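Cytoplasmic protein (Cryptococcus neoformans var. grubii serotype A, PDB 7LPO) probably hydrolyses steryl beta-glucosides, releasing the sugar from the sterol, as a glycosidase of glycoside hydrolase family 5. Local coordinates at residues Y169-A173 with T174-Y178. Residues are numbered along the deposited sequence; the frame is centred on the assembly and turned at random.
Sequences YHLTA and TAAAY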
loop_
_atom_site.group_PDB
_atom_site.type_symbol
_atom_site.label_atom_id
_atom_site.label_comp_id
_atom_site.label_asym_id
_atom_site.label_seq_id
_atom_site.Cartn_x
_atom_site.Cartn_y
_atom_site.Cartn_z
ATOM N N TYR A 169 23.726 2.790 13.521
ATOM C CA TYR A 169 24.451 4.040 13.354
ATOM C C TYR A 169 25.473 4.005 12.230
ATOM O O TYR A 169 26.038 5.056 11.910
ATOM C CB TYR A 169 25.113 4.392 14.679
ATOM C CG TYR A 169 24.058 4.500 15.746
ATOM C CD1 TYR A 169 23.136 5.537 15.717
ATOM C CD2 TYR A 169 23.944 3.551 16.742
ATOM C CE1 TYR A 169 22.144 5.641 16.668
ATOM C CE2 TYR A 169 22.960 3.653 17.708
ATOM C CZ TYR A 169 22.061 4.699 17.662
ATOM O OH TYR A 169 21.071 4.815 18.610
ATOM N N HIS A 170 25.690 2.852 11.600
ATOM C CA HIS A 170 26.634 2.746 10.495
ATOM C C HIS A 170 25.940 2.613 9.142
ATOM O O HIS A 170 26.617 2.434 8.123
ATOM C CB HIS A 170 27.581 1.570 10.742
ATOM C CG HIS A 170 28.438 1.746 11.957
ATOM N ND1 HIS A 170 29.214 0.734 12.477
ATOM C CD2 HIS A 170 28.626 2.815 12.766
ATOM C CE1 HIS A 170 29.844 1.170 13.552
ATOM N NE2 HIS A 170 29.507 2.431 13.747
ATOM N N LEU A 171 24.606 2.708 9.112
ATOM C CA LEU A 171 23.859 2.545 7.872
ATOM C C LEU A 171 24.236 3.610 6.855
ATOM O O LEU A 171 24.439 3.310 5.674
ATOM C CB LEU A 171 22.358 2.605 8.164
ATOM C CG LEU A 171 21.781 1.444 8.978
ATOM C CD1 LEU A 171 20.414 1.775 9.571
ATOM C CD2 LEU A 171 21.700 0.212 8.060
ATOM N N THR A 172 24.352 4.859 7.300
ATOM C CA THR A 172 24.620 5.966 6.388
ATOM C C THR A 172 26.055 5.932 5.876
ATOM O O THR A 172 26.298 6.116 4.679
ATOM C CB THR A 172 24.330 7.291 7.095
ATOM O OG1 THR A 172 22.935 7.363 7.419
ATOM C CG2 THR A 172 24.725 8.475 6.221
ATOM N N ALA A 173 27.024 5.719 6.773
ATOM C CA ALA A 173 28.427 5.727 6.363
ATOM C C ALA A 173 28.693 4.682 5.285
ATOM O O ALA A 173 29.436 4.940 4.330
ATOM C CB ALA A 173 29.325 5.486 7.576
ATOM N N THR A 174 28.089 3.501 5.414
ATOM C CA THR A 174 28.293 2.413 4.465
ATOM C C THR A 174 27.335 2.462 3.276
ATOM O O THR A 174 27.435 1.621 2.381
ATOM C CB THR A 174 28.134 1.057 5.167
ATOM O OG1 THR A 174 26.786 0.919 5.639
ATOM C CG2 THR A 174 29.117 0.905 6.336
ATOM N N ALA A 175 26.410 3.411 3.241
ATOM C CA ALA A 175 25.389 3.445 2.203
ATOM C C ALA A 175 24.524 2.187 2.231
ATOM O O ALA A 175 23.957 1.784 1.215
ATOM C CB ALA A 175 26.024 3.631 0.822
ATOM N N ALA A 176 24.424 1.546 3.395
ATOM C CA ALA A 176 23.579 0.367 3.528
ATOM C C ALA A 176 22.104 0.736 3.528
ATOM O O ALA A 176 21.266 -0.110 3.219
ATOM C CB ALA A 176 23.941 -0.385 4.809
ATOM N N ALA A 177 21.777 1.973 3.875
ATOM C CA ALA A 177 20.434 2.513 3.743
ATOM C C ALA A 177 20.548 4.029 3.684
ATOM O O ALA A 177 21.466 4.614 4.270
ATOM C CB ALA A 177 19.529 2.091 4.903
ATOM N N TYR A 178 19.611 4.660 2.975
ATOM C CA TYR A 178 19.510 6.113 2.929
ATOM C C TYR A 178 18.327 6.518 3.796
ATOM O O TYR A 178 17.178 6.186 3.484
ATOM C CB TYR A 178 19.337 6.628 1.504
ATOM C CG TYR A 178 20.549 6.455 0.634
ATOM C CD1 TYR A 178 21.823 6.739 1.117
ATOM C CD2 TYR A 178 20.424 6.000 -0.678
ATOM C CE1 TYR A 178 22.940 6.567 0.329
ATOM C CE2 TYR A 178 21.537 5.839 -1.484
ATOM C CZ TYR A 178 22.787 6.125 -0.974
ATOM O OH TYR A 178 23.899 5.972 -1.763
HETATM O O HOH W 1 21.385 7.282 5.359
#
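Leu171 and Ala176 close a Schellman motif, in which one continuous run of backbone makes a turn of helical conformation and then reverses. The 6-to-1 bond runs from Ala176 N to Leu171 O at 2.9 Å, and inside it Ala175 N reaches Thr172 O at 3.1 Å, completing the type I beta turn from Thr172 to Ala175. Ala175 itself takes the left-handed conformation (phi 61°) that swings the chain back. The inner bond comes from above the Thr172 carbonyl plane, whereas the outer one lies in the plane of the Leu171 carbonyl.

The motif's usual apolar touch is present too: a methyl of Leu171, CD2, lies 4.0 Å from Ala176 CB. Leu338 and helix 206-221 touch both of these side chains, and a backbone hydrogen bond links Ala176 to Ala207. The turn lies in the loop between helices 159-163 and 206-221 of this TIM-barrel family enzyme.

Thr174 adds a side-chain bond to the backbone scheme. With chi1 at 64°, its OG1 sits between its own N and carbonyl carbon and donates to His170 O at 2.9 Å. Thr174 N bonds to the same oxygen at 3.3 Å from the other face of the carbonyl plane, giving it two donors.

A water links the start of the turn to the chain beyond it: Thr172 OG1, also hydrogen-bonded to Glu182, accepts from this water at 2.6 Å, and the water's second hydrogen goes to Ala177 O, 2.9 Å from the water oxygen.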